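Local coordinates for sarcosine oxidase (Pyrococcus horikoshii, PDB 1Y56), which forms the FAD-binding beta subunit of an L-proline dehydrogenase complex and probably takes part in the oxidation of L-proline, at residues 201-206 / 307-312; 311-316 / 366-371; 316-321 / 331-336. All coordinates share one frame; numbering follows the deposited sequence.

Contact 1. Residues 201-206 / 307-312; sequences TNAWAN and YYAKTP. With FAD (flavin-adenine dinucleotide), chain I.
N202, whose side chain lies against A309, accepts a hydrogen bond at its backbone O from A205 N at 2.8 Å. This bond closes the turn that leads into helix 205-212. The CG of N202 sits between its backbone N and carbonyl carbon (chi1 76°). This puts N202 CG 3.5 Å from A309 CB, and the amide beyond it lies beside the diphosphate of FAD. A203 CB comes within 3.5 Å of Y307 CD2, two residues earlier in the strand. W204 and Y307 form an offset edge-to-face pair, with the edge of Y307 turned to the face of W204. Their six-membered rings have centroids 5.5 Å apart and planes at 73°. One face of the indole carries A203 CB; the opposite face carries FAD C8A, 3.4 Å from W204 CD2. Strand 299-310 is an edge strand, within this chain, of the eight-stranded mixed sheet, while helix 205-212 follows strand 196-199 of the Rossmann-type sheet. The contact thus sets the turn after a strand of one sheet against an edge strand of the other, beside the cofactor. The polar ends look elsewhere: W204 NE1 bonds to E191 of the chain of hypothetical protein PH1363, and Y307 OH bonds to Y272 O. An alanine in place of W204 would probably open a gap beside the adenine and Y307, and leave that E191 without its indole partner. Further along the cofactor, Y308 turns its ring edge to the flavin, with Y308 CE1 3.7 Å from FAD C9. The backbone O of Y307 faces the flavin methyl C8M.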
loop_
_atom_site.group_PDB
_atom_site.type_symbol
_atom_site.label_atom_id
_atom_site.label_comp_id
_atom_site.label_asym_id
_atom_site.label_seq_id
_atom_site.Cartn_x
_atom_site.Cartn_y
_atom_site.Cartn_z
ATOM N N THR B 201 35.998 -1.319 -28.442
ATOM C CA THR B 201 35.143 -0.975 -27.331
ATOM C C THR B 201 36.009 -0.709 -26.109
ATOM O O THR B 201 35.673 -1.150 -25.011
ATOM C CB THR B 201 34.156 -2.140 -27.018
ATOM O OG1 THR B 201 34.892 -3.327 -26.699
ATOM C CG2 THR B 201 33.242 -2.430 -28.201
ATOM N N ASN B 202 37.108 0.028 -26.273
ATOM C CA ASN B 202 38.222 -0.197 -25.344
ATOM C C ASN B 202 37.877 -0.660 -23.912
ATOM O O ASN B 202 38.117 -1.823 -23.604
ATOM C CB ASN B 202 39.441 0.758 -25.502
ATOM C CG ASN B 202 39.214 2.128 -24.959
ATOM O OD1 ASN B 202 38.087 2.607 -24.910
ATOM N ND2 ASN B 202 40.300 2.790 -24.564
ATOM N N ALA B 203 37.274 0.176 -23.067
ATOM C CA ALA B 203 36.986 -0.251 -21.684
ATOM C C ALA B 203 36.206 -1.573 -21.612
ATOM O O ALA B 203 36.441 -2.400 -20.730
ATOM C CB ALA B 203 36.280 0.834 -20.905
ATOM N N TRP B 204 35.306 -1.777 -22.564
ATOM C CA TRP B 204 34.507 -3.002 -22.631
ATOM C C TRP B 204 35.174 -4.164 -23.401
ATOM O O TRP B 204 34.586 -5.242 -23.535
ATOM C CB TRP B 204 33.141 -2.698 -23.256
ATOM C CG TRP B 204 32.289 -1.753 -22.470
ATOM C CD1 TRP B 204 31.340 -2.084 -21.551
ATOM C CD2 TRP B 204 32.276 -0.323 -22.560
ATOM N NE1 TRP B 204 30.741 -0.953 -21.051
ATOM C CE2 TRP B 204 31.295 0.143 -21.653
ATOM C CE3 TRP B 204 33.007 0.611 -23.307
ATOM C CZ2 TRP B 204 31.025 1.510 -21.467
ATOM C CZ3 TRP B 204 32.737 1.979 -23.121
ATOM C CH2 TRP B 204 31.754 2.410 -22.208
ATOM N N ALA B 205 36.391 -3.953 -23.894
ATOM C CA ALA B 205 37.043 -4.913 -24.797
ATOM C C ALA B 205 36.945 -6.369 -24.349
ATOM O O ALA B 205 36.647 -7.245 -25.174
ATOM C CB ALA B 205 38.488 -4.531 -25.049
ATOM N N ASN B 206 37.193 -6.611 -23.057
ATOM C CA ASN B 206 37.078 -7.944 -22.446
ATOM C C ASN B 206 35.757 -8.623 -22.678
ATOM O O ASN B 206 35.713 -9.808 -22.993
ATOM C CB ASN B 206 37.282 -7.871 -20.939
ATOM C CG ASN B 206 38.697 -8.118 -20.552
ATOM O OD1 ASN B 206 39.296 -7.318 -19.838
ATOM N ND2 ASN B 206 39.270 -9.219 -21.039
ATOM N N TYR B 307 36.585 6.485 -18.253
ATOM C CA TYR B 307 37.468 5.330 -18.230
ATOM C C TYR B 307 38.787 5.585 -18.951
ATOM O O TYR B 307 38.807 6.141 -20.048
ATOM C CB TYR B 307 36.786 4.131 -18.888
ATOM C CG TYR B 307 35.413 3.807 -18.363
ATOM C CD1 TYR B 307 35.103 3.950 -17.010
ATOM C CD2 TYR B 307 34.430 3.320 -19.214
ATOM C CE1 TYR B 307 33.835 3.640 -16.531
ATOM C CE2 TYR B 307 33.171 3.005 -18.750
ATOM C CZ TYR B 307 32.876 3.168 -17.410
ATOM O OH TYR B 307 31.616 2.849 -16.953
ATOM N N TYR B 308 39.889 5.193 -18.330
ATOM C CA TYR B 308 41.061 4.849 -19.102
ATOM C C TYR B 308 40.903 3.343 -19.261
ATOM O O TYR B 308 40.567 2.653 -18.297
ATOM C CB TYR B 308 42.335 5.134 -18.319
ATOM C CG TYR B 308 42.906 6.542 -18.385
ATOM C CD1 TYR B 308 42.126 7.651 -18.771
ATOM C CD2 TYR B 308 44.243 6.768 -18.011
ATOM C CE1 TYR B 308 42.680 8.952 -18.797
ATOM C CE2 TYR B 308 44.801 8.041 -18.023
ATOM C CZ TYR B 308 44.027 9.132 -18.418
ATOM O OH TYR B 308 44.622 10.380 -18.423
ATOM N N ALA B 309 41.095 2.832 -20.471
ATOM C CA ALA B 309 41.171 1.388 -20.674
ATOM C C ALA B 309 42.642 0.998 -20.660
ATOM O O ALA B 309 43.317 1.056 -21.697
ATOM C CB ALA B 309 40.510 0.977 -21.970
ATOM N N LYS B 310 43.133 0.619 -19.475
ATOM C CA LYS B 310 44.559 0.383 -19.243
ATOM C C LYS B 310 45.052 -1.023 -19.597
ATOM O O LYS B 310 44.382 -2.012 -19.299
ATOM C CB LYS B 310 44.909 0.697 -17.788
ATOM C CG LYS B 310 45.219 2.169 -17.519
ATOM C CD LYS B 310 45.928 2.384 -16.175
ATOM C CE LYS B 310 47.360 1.827 -16.170
ATOM N NZ LYS B 310 48.025 1.989 -14.837
ATOM N N THR B 311 46.222 -1.094 -20.232
ATOM C CA THR B 311 46.996 -2.331 -20.320
ATOM C C THR B 311 48.230 -2.222 -19.425
ATOM O O THR B 311 48.596 -1.116 -19.006
ATOM C CB THR B 311 47.468 -2.620 -21.748
ATOM O OG1 THR B 311 48.296 -1.543 -22.204
ATOM C CG2 THR B 311 46.285 -2.817 -22.686
ATOM N N PRO B 312 48.886 -3.360 -19.130
ATOM C CA PRO B 312 50.061 -3.373 -18.261
ATOM C C PRO B 312 51.219 -2.495 -18.729
ATOM O O PRO B 312 52.041 -2.084 -17.906
ATOM C CB PRO B 312 50.487 -4.836 -18.269
ATOM C CG PRO B 312 49.261 -5.570 -18.590
ATOM C CD PRO B 312 48.538 -4.719 -19.569
HETATM P PA FAD I . 35.099 4.704 -26.440
HETATM O O1A FAD I . 34.715 4.283 -25.054
HETATM O O2A FAD I . 35.017 6.166 -26.794
HETATM O O5B FAD I . 34.266 3.818 -27.488
HETATM C C5B FAD I . 33.884 2.487 -27.186
HETATM C C4B FAD I . 32.408 2.376 -27.514
HETATM O O4B FAD I . 32.044 1.002 -27.574
HETATM C C3B FAD I . 31.511 3.026 -26.462
HETATM O O3B FAD I . 30.815 4.142 -27.040
HETATM C C2B FAD I . 30.562 1.919 -26.034
HETATM O O2B FAD I . 29.196 2.300 -26.010
HETATM C C1B FAD I . 30.702 0.895 -27.128
HETATM N N9A FAD I . 30.364 -0.464 -26.653
HETATM C C8A FAD I . 30.776 -1.077 -25.527
HETATM N N7A FAD I . 30.203 -2.302 -25.478
HETATM C C5A FAD I . 29.435 -2.443 -26.577
HETATM C C6A FAD I . 28.631 -3.464 -27.073
HETATM N N6A FAD I . 28.506 -4.633 -26.396
HETATM N N1A FAD I . 27.979 -3.282 -28.237
HETATM C C2A FAD I . 28.091 -2.130 -28.932
HETATM N N3A FAD I . 28.859 -1.125 -28.482
HETATM C C4A FAD I . 29.540 -1.273 -27.313
HETATM N N1 FAD I . 42.777 10.676 -25.015
HETATM C C2 FAD I . 43.548 11.525 -25.719
HETATM O O2 FAD I . 44.077 11.119 -26.770
HETATM N N3 FAD I . 43.767 12.797 -25.330
HETATM C C4 FAD I . 43.222 13.306 -24.209
HETATM O O4 FAD I . 43.431 14.495 -23.868
HETATM C C4X FAD I . 42.423 12.491 -23.417
HETATM N N5 FAD I . 41.841 12.925 -22.270
HETATM C C5X FAD I . 41.057 12.093 -21.535
HETATM C C6 FAD I . 40.473 12.581 -20.359
HETATM C C7 FAD I . 39.655 11.756 -19.581
HETATM C C7M FAD I . 39.032 12.297 -18.313
HETATM C C8 FAD I . 39.429 10.433 -19.989
HETATM C C8M FAD I . 38.576 9.514 -19.205
HETATM C C9 FAD I . 40.011 9.944 -21.158
HETATM C C9A FAD I . 40.823 10.763 -21.944
HETATM N N10 FAD I . 41.372 10.263 -23.071
HETATM C C10 FAD I . 42.200 11.088 -23.870
HETATM C "C1'" FAD I . 41.133 8.875 -23.450
HETATM C "C2'" FAD I . 40.210 8.795 -24.638
HETATM O "O2'" FAD I . 38.925 9.222 -24.205
HETATM C "C3'" FAD I . 40.119 7.349 -25.069
HETATM O "O3'" FAD I . 41.436 6.844 -25.324
HETATM C "C4'" FAD I . 39.272 7.241 -26.324
HETATM O "O4'" FAD I . 37.954 7.778 -26.112
HETATM C "C5'" FAD I . 39.152 5.794 -26.762
HETATM O "O5'" FAD I . 38.169 5.795 -27.788
HETATM P P FAD I . 37.408 4.442 -28.112
HETATM O O1P FAD I . 38.447 3.353 -28.172
HETATM O O2P FAD I . 36.501 4.727 -29.275
HETATM O O3P FAD I . 36.599 4.215 -26.736
#

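Contact 2. Residues 311-316 / 366-371; sequences TPDSNP and PYRFER
The guanidinium of R368 and the carboxylate of D313 meet tip to tip, with their planes only 11° apart. One face of the guanidinium is covered by F369 CZ, which lies toward its rim. Its edge takes D313, and the backbone oxygens of N315 and P316 also lie there. The F369 ring has R368 CG over the centre of one face, so the two neighbours pack on each other. At the F369 edge lie D313 OD2 and N315 O.

The salt bridge is side-on. R368 NE gives to D313 OD1 at 2.7 Å, and R368 NH2 gives to D313 OD2 at 3.1 Å with an N-H...O angle of 170°. Both oxygens use their syn lone pairs. R368 NH2 also gives to P316 O at 2.8 Å, from above the carbonyl plane. A weak bond from R368 NH1 reaches the same oxygen. The arginine chain is extended from CG to NE, which carries the group across to the loop.

D313 is itself held in place. Its OD2 accepts a second bond, from N315 N at 3.1 Å, which makes an Asx turn. Residues 311-314 form a type I beta turn. T311 OG1 gives to N315 O at 2.6 Å. The paired charges would probably stabilise each other in this partly buried place. Beside them, F369 CE1 touches P312 CD at 3.8 Å, and F369 CZ lies 3.9 Å from T311 CB.

R368 NH1 also bonds to D365 O, and D313 OD1 accepts from R375 N. The contact ties the C-terminal segment, which follows helix 337-354, to the loop that runs from strand 299-310 to strand 317-318.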
loop_
_atom_site.group_PDB
_atom_site.type_symbol
_atom_site.label_atom_id
_atom_site.label_comp_id
_atom_site.label_asym_id
_atom_site.label_seq_id
_atom_site.Cartn_x
_atom_site.Cartn_y
_atom_site.Cartn_z
ATOM N N THR B 311 46.222 -1.094 -20.232
ATOM C CA THR B 311 46.996 -2.331 -20.320
ATOM C C THR B 311 48.230 -2.222 -19.425
ATOM O O THR B 311 48.596 -1.116 -19.006
ATOM C CB THR B 311 47.468 -2.620 -21.748
ATOM O OG1 THR B 311 48.296 -1.543 -22.204
ATOM C CG2 THR B 311 46.285 -2.817 -22.686
ATOM N N PRO B 312 48.886 -3.360 -19.130
ATOM C CA PRO B 312 50.061 -3.373 -18.261
ATOM C C PRO B 312 51.219 -2.495 -18.729
ATOM O O PRO B 312 52.041 -2.084 -17.906
ATOM C CB PRO B 312 50.487 -4.836 -18.269
ATOM C CG PRO B 312 49.261 -5.570 -18.590
ATOM C CD PRO B 312 48.538 -4.719 -19.569
ATOM N N ASP B 313 51.293 -2.215 -20.027
ATOM C CA ASP B 313 52.346 -1.346 -20.542
ATOM C C ASP B 313 51.797 -0.060 -21.157
ATOM O O ASP B 313 52.464 0.571 -21.968
ATOM C CB ASP B 313 53.259 -2.090 -21.524
ATOM C CG ASP B 313 52.531 -2.559 -22.776
ATOM O OD1 ASP B 313 53.129 -3.348 -23.548
ATOM O OD2 ASP B 313 51.368 -2.153 -22.999
ATOM N N SER B 314 50.582 0.326 -20.781
ATOM C CA SER B 314 49.981 1.568 -21.284
ATOM C C SER B 314 49.977 1.747 -22.807
ATOM O O SER B 314 49.921 2.874 -23.285
ATOM C CB SER B 314 50.631 2.786 -20.630
ATOM O OG SER B 314 50.205 2.903 -19.285
ATOM N N ASN B 315 50.033 0.646 -23.552
ATOM C CA ASN B 315 49.901 0.664 -25.004
ATOM C C ASN B 315 48.698 -0.159 -25.432
ATOM O O ASN B 315 48.375 -1.154 -24.793
ATOM C CB ASN B 315 51.152 0.104 -25.675
ATOM C CG ASN B 315 52.283 1.108 -25.728
ATOM O OD1 ASN B 315 52.358 1.931 -26.641
ATOM N ND2 ASN B 315 53.185 1.031 -24.763
ATOM N N PRO B 316 48.015 0.249 -26.512
ATOM C CA PRO B 316 46.864 -0.527 -26.947
ATOM C C PRO B 316 47.211 -1.910 -27.479
ATOM O O PRO B 316 48.380 -2.229 -27.671
ATOM C CB PRO B 316 46.287 0.329 -28.067
ATOM C CG PRO B 316 47.427 1.150 -28.540
ATOM C CD PRO B 316 48.218 1.445 -27.350
ATOM N N PRO B 366 48.736 -7.641 -29.980
ATOM C CA PRO B 366 47.803 -8.316 -29.085
ATOM C C PRO B 366 48.425 -9.493 -28.346
ATOM O O PRO B 366 48.025 -9.797 -27.225
ATOM C CB PRO B 366 46.741 -8.842 -30.040
ATOM C CG PRO B 366 46.731 -7.869 -31.144
ATOM C CD PRO B 366 48.154 -7.443 -31.320
ATOM N N TYR B 367 49.395 -10.148 -28.973
ATOM C CA TYR B 367 50.010 -11.325 -28.379
ATOM C C TYR B 367 51.158 -11.023 -27.411
ATOM O O TYR B 367 51.662 -11.926 -26.735
ATOM C CB TYR B 367 50.458 -12.298 -29.472
ATOM C CG TYR B 367 49.303 -12.861 -30.263
ATOM C CD1 TYR B 367 48.523 -13.909 -29.758
ATOM C CD2 TYR B 367 48.983 -12.346 -31.511
ATOM C CE1 TYR B 367 47.453 -14.429 -30.486
ATOM C CE2 TYR B 367 47.922 -12.862 -32.247
ATOM C CZ TYR B 367 47.158 -13.900 -31.734
ATOM O OH TYR B 367 46.099 -14.388 -32.479
ATOM N N ARG B 368 51.559 -9.763 -27.313
ATOM C CA ARG B 368 52.746 -9.449 -26.530
ATOM C C ARG B 368 52.648 -9.870 -25.070
ATOM O O ARG B 368 53.658 -10.184 -24.456
ATOM C CB ARG B 368 53.145 -7.967 -26.656
ATOM C CG ARG B 368 52.261 -6.957 -25.949
ATOM C CD ARG B 368 52.763 -5.553 -26.242
ATOM N NE ARG B 368 51.924 -4.495 -25.679
ATOM C CZ ARG B 368 50.801 -4.037 -26.233
ATOM N NH1 ARG B 368 50.344 -4.554 -27.368
ATOM N NH2 ARG B 368 50.127 -3.065 -25.645
ATOM N N PHE B 369 51.432 -9.890 -24.530
ATOM C CA PHE B 369 51.239 -10.021 -23.085
ATOM C C PHE B 369 51.424 -11.447 -22.600
ATOM O O PHE B 369 52.084 -11.671 -21.581
ATOM C CB PHE B 369 49.870 -9.491 -22.658
ATOM C CG PHE B 369 49.595 -8.092 -23.106
ATOM C CD1 PHE B 369 50.247 -7.021 -22.516
ATOM C CD2 PHE B 369 48.676 -7.846 -24.120
ATOM C CE1 PHE B 369 49.998 -5.723 -22.931
ATOM C CE2 PHE B 369 48.414 -6.547 -24.545
ATOM C CZ PHE B 369 49.072 -5.483 -23.946
ATOM N N GLU B 370 50.842 -12.397 -23.330
ATOM C CA GLU B 370 51.027 -13.805 -23.023
ATOM C C GLU B 370 52.469 -14.193 -23.302
ATOM O O GLU B 370 53.079 -14.895 -22.503
ATOM C CB GLU B 370 50.037 -14.702 -23.775
ATOM C CG GLU B 370 50.380 -15.035 -25.221
ATOM C CD GLU B 370 49.342 -15.945 -25.887
ATOM O OE1 GLU B 370 49.500 -16.234 -27.093
ATOM O OE2 GLU B 370 48.366 -16.368 -25.220
ATOM N N ARG B 371 53.023 -13.704 -24.409
ATOM C CA ARG B 371 54.434 -13.908 -24.714
ATOM C C ARG B 371 55.383 -13.302 -23.678
ATOM O O ARG B 371 56.588 -13.499 -23.770
ATOM C CB ARG B 371 54.772 -13.336 -26.090
ATOM C CG ARG B 371 55.021 -14.383 -27.171
ATOM C CD ARG B 371 53.799 -14.655 -28.073
ATOM N NE ARG B 371 53.542 -13.631 -29.105
ATOM C CZ ARG B 371 54.373 -12.648 -29.496
ATOM N NH1 ARG B 371 53.970 -11.802 -30.439
ATOM N NH2 ARG B 371 55.591 -12.494 -28.970
#

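Contact 3. Residues 316-321 / 331-336; sequences PAIGRI and AGFSGH. With FAD (flavin-adenine dinucleotide), chain I.
P316 and I318 pack against the ring of F333. P316 CB lies 3.5 Å from F333 CD1, and I318 CD1 lies 3.7 Å from F333 CE1. Both side chains cross the phenylalanine at about a right angle. F333 CG is anti to its carbonyl carbon (chi1 -65°), and the ring beyond it stands between these two residues and the FAD phosphate. F333 CD2 is 3.9 Å from FAD O1P.

Behind this cluster the backbones pair. A317 and A331 are an antiparallel hydrogen-bonded pair. A317 N gives to A331 O at 2.9 Å and A331 N gives to A317 O at 3.1 Å, the first almost straight at 175°. Just beyond the pair, P316 CA makes a CA-H...O contact with G332 O. G332 has backbone angles at which a side chain would jam against the carbonyl before it, so glycine fits there. S334 OG gives to G332 O at 3.0 Å, from above the carbonyl plane.

F333 to H336 form a type I' beta turn, closed by H336 N to F333 O at 3.1 Å. That same oxygen lies over the centre of one face of the H336 ring. F55 meets this ring edge-to-face. Further out, helix 337-354 packs on the contact through M340 and V344 against F333 and V348 against I318.

No charged side chain bridges the two segments. They are held by apolar contacts and backbone bonds, which probably set where the F333-H336 turn stands; that turn puts G335 O and the H336 backbone beside the flavin ring of FAD.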
loop_
_atom_site.group_PDB
_atom_site.type_symbol
_atom_site.label_atom_id
_atom_site.label_comp_id
_atom_site.label_asym_id
_atom_site.label_seq_id
_atom_site.Cartn_x
_atom_site.Cartn_y
_atom_site.Cartn_z
ATOM N N PRO B 316 48.015 0.249 -26.512
ATOM C CA PRO B 316 46.864 -0.527 -26.947
ATOM C C PRO B 316 47.211 -1.910 -27.479
ATOM O O PRO B 316 48.380 -2.229 -27.671
ATOM C CB PRO B 316 46.287 0.329 -28.067
ATOM C CG PRO B 316 47.427 1.150 -28.540
ATOM C CD PRO B 316 48.218 1.445 -27.350
ATOM N N ALA B 317 46.176 -2.720 -27.675
ATOM C CA ALA B 317 46.268 -3.968 -28.418
ATOM C C ALA B 317 45.564 -3.754 -29.741
ATOM O O ALA B 317 44.333 -3.618 -29.794
ATOM C CB ALA B 317 45.622 -5.094 -27.664
ATOM N N ILE B 318 46.362 -3.690 -30.801
ATOM C CA ILE B 318 45.869 -3.437 -32.135
ATOM C C ILE B 318 46.465 -4.506 -33.012
ATOM O O ILE B 318 47.676 -4.543 -33.224
ATOM C CB ILE B 318 46.275 -2.037 -32.626
ATOM C CG1 ILE B 318 45.748 -0.967 -31.651
ATOM C CG2 ILE B 318 45.774 -1.803 -34.049
ATOM C CD1 ILE B 318 46.366 0.409 -31.825
ATOM N N GLY B 319 45.614 -5.401 -33.491
ATOM C CA GLY B 319 46.060 -6.463 -34.385
ATOM C C GLY B 319 44.999 -7.478 -34.774
ATOM O O GLY B 319 43.852 -7.410 -34.316
ATOM N N ARG B 320 45.390 -8.403 -35.649
ATOM C CA ARG B 320 44.555 -9.546 -36.008
ATOM C C ARG B 320 44.692 -10.626 -34.943
ATOM O O ARG B 320 45.804 -10.952 -34.512
ATOM C CB ARG B 320 44.963 -10.110 -37.376
ATOM C CG ARG B 320 44.333 -11.455 -37.718
ATOM C CD ARG B 320 42.889 -11.348 -38.253
ATOM N NE ARG B 320 42.173 -12.623 -38.156
ATOM C CZ ARG B 320 42.388 -13.679 -38.942
ATOM N NH1 ARG B 320 41.699 -14.801 -38.770
ATOM N NH2 ARG B 320 43.300 -13.629 -39.899
ATOM N N ILE B 321 43.561 -11.163 -34.508
ATOM C CA ILE B 321 43.566 -12.363 -33.703
ATOM C C ILE B 321 43.369 -13.516 -34.671
ATOM O O ILE B 321 42.367 -13.584 -35.396
ATOM C CB ILE B 321 42.476 -12.333 -32.634
ATOM C CG1 ILE B 321 42.656 -11.104 -31.726
ATOM C CG2 ILE B 321 42.440 -13.660 -31.859
ATOM C CD1 ILE B 321 43.970 -11.047 -30.960
ATOM N N ALA B 331 42.013 -1.700 -29.044
ATOM C CA ALA B 331 41.487 -1.334 -27.726
ATOM C C ALA B 331 42.566 -1.251 -26.644
ATOM O O ALA B 331 43.595 -1.917 -26.728
ATOM C CB ALA B 331 40.407 -2.324 -27.313
ATOM N N GLY B 332 42.318 -0.435 -25.625
ATOM C CA GLY B 332 43.233 -0.308 -24.496
ATOM C C GLY B 332 44.180 0.862 -24.664
ATOM O O GLY B 332 45.383 0.730 -24.472
ATOM N N PHE B 333 43.641 2.024 -25.005
ATOM C CA PHE B 333 44.490 3.152 -25.354
ATOM C C PHE B 333 45.056 3.902 -24.151
ATOM O O PHE B 333 45.842 4.845 -24.293
ATOM C CB PHE B 333 43.775 4.061 -26.340
ATOM C CG PHE B 333 43.507 3.402 -27.672
ATOM C CD1 PHE B 333 44.501 3.336 -28.645
ATOM C CD2 PHE B 333 42.269 2.828 -27.946
ATOM C CE1 PHE B 333 44.259 2.711 -29.887
ATOM C CE2 PHE B 333 42.019 2.203 -29.183
ATOM C CZ PHE B 333 43.015 2.148 -30.154
ATOM N N SER B 334 44.683 3.446 -22.961
ATOM C CA SER B 334 45.343 3.870 -21.730
ATOM C C SER B 334 45.496 5.390 -21.597
ATOM O O SER B 334 46.506 5.867 -21.095
ATOM C CB SER B 334 46.714 3.188 -21.600
ATOM O OG SER B 334 46.648 1.809 -21.946
ATOM N N GLY B 335 44.492 6.141 -22.043
ATOM C CA GLY B 335 44.412 7.564 -21.746
ATOM C C GLY B 335 44.770 8.487 -22.894
ATOM O O GLY B 335 44.561 9.702 -22.808
ATOM N N HIS B 336 45.307 7.927 -23.971
ATOM C CA HIS B 336 45.743 8.724 -25.100
ATOM C C HIS B 336 45.257 8.119 -26.414
ATOM O O HIS B 336 45.908 8.243 -27.448
ATOM C CB HIS B 336 47.266 8.866 -25.080
ATOM C CG HIS B 336 47.996 7.560 -25.023
ATOM N ND1 HIS B 336 48.560 7.073 -23.864
ATOM C CD2 HIS B 336 48.250 6.635 -25.980
ATOM C CE1 HIS B 336 49.132 5.907 -24.109
ATOM N NE2 HIS B 336 48.953 5.615 -25.384
HETATM P PA FAD I . 35.099 4.704 -26.440
HETATM O O1A FAD I . 34.715 4.283 -25.054
HETATM O O2A FAD I . 35.017 6.166 -26.794
HETATM O O5B FAD I . 34.266 3.818 -27.488
HETATM C C5B FAD I . 33.884 2.487 -27.186
HETATM C C4B FAD I . 32.408 2.376 -27.514
HETATM O O4B FAD I . 32.044 1.002 -27.574
HETATM C C3B FAD I . 31.511 3.026 -26.462
HETATM O O3B FAD I . 30.815 4.142 -27.040
HETATM C C2B FAD I . 30.562 1.919 -26.034
HETATM O O2B FAD I . 29.196 2.300 -26.010
HETATM C C1B FAD I . 30.702 0.895 -27.128
HETATM N N9A FAD I . 30.364 -0.464 -26.653
HETATM C C8A FAD I . 30.776 -1.077 -25.527
HETATM N N7A FAD I . 30.203 -2.302 -25.478
HETATM C C5A FAD I . 29.435 -2.443 -26.577
HETATM C C6A FAD I . 28.631 -3.464 -27.073
HETATM N N6A FAD I . 28.506 -4.633 -26.396
HETATM N N1A FAD I . 27.979 -3.282 -28.237
HETATM C C2A FAD I . 28.091 -2.130 -28.932
HETATM N N3A FAD I . 28.859 -1.125 -28.482
HETATM C C4A FAD I . 29.540 -1.273 -27.313
HETATM N N1 FAD I . 42.777 10.676 -25.015
HETATM C C2 FAD I . 43.548 11.525 -25.719
HETATM O O2 FAD I . 44.077 11.119 -26.770
HETATM N N3 FAD I . 43.767 12.797 -25.330
HETATM C C4 FAD I . 43.222 13.306 -24.209
HETATM O O4 FAD I . 43.431 14.495 -23.868
HETATM C C4X FAD I . 42.423 12.491 -23.417
HETATM N N5 FAD I . 41.841 12.925 -22.270
HETATM C C5X FAD I . 41.057 12.093 -21.535
HETATM C C6 FAD I . 40.473 12.581 -20.359
HETATM C C7 FAD I . 39.655 11.756 -19.581
HETATM C C7M FAD I . 39.032 12.297 -18.313
HETATM C C8 FAD I . 39.429 10.433 -19.989
HETATM C C8M FAD I . 38.576 9.514 -19.205
HETATM C C9 FAD I . 40.011 9.944 -21.158
HETATM C C9A FAD I . 40.823 10.763 -21.944
HETATM N N10 FAD I . 41.372 10.263 -23.071
HETATM C C10 FAD I . 42.200 11.088 -23.870
HETATM C "C1'" FAD I . 41.133 8.875 -23.450
HETATM C "C2'" FAD I . 40.210 8.795 -24.638
HETATM O "O2'" FAD I . 38.925 9.222 -24.205
HETATM C "C3'" FAD I . 40.119 7.349 -25.069
HETATM O "O3'" FAD I . 41.436 6.844 -25.324
HETATM C "C4'" FAD I . 39.272 7.241 -26.324
HETATM O "O4'" FAD I . 37.954 7.778 -26.112
HETATM C "C5'" FAD I . 39.152 5.794 -26.762
HETATM O "O5'" FAD I . 38.169 5.795 -27.788
HETATM P P FAD I . 37.408 4.442 -28.112
HETATM O O1P FAD I . 38.447 3.353 -28.172
HETATM O O2P FAD I . 36.501 4.727 -29.275
HETATM O O3P FAD I . 36.599 4.215 -26.736
#

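The three contacts lie close together. Contact 3 is about 8 Å, centre to centre, from each of the others, and contacts 1 and 2 are about 12 Å apart. They share one run of chain: strand 299-310 ends in contact 1, its following loop carries contact 2, and strand 317-318 belongs to contact 3. T311 and P312 link contacts 1 and 2, and P316 links contacts 2 and 3. Apart from the shared P316, contact 3 lies between the two segments of contact 2 in sequence. A309 O and S334 N, 3.0 Å apart, probably bond contacts 1 and 3. Contacts 1 and 3 both touch FAD; contact 2 ties the C-terminal segment to the loop after strand 299-310.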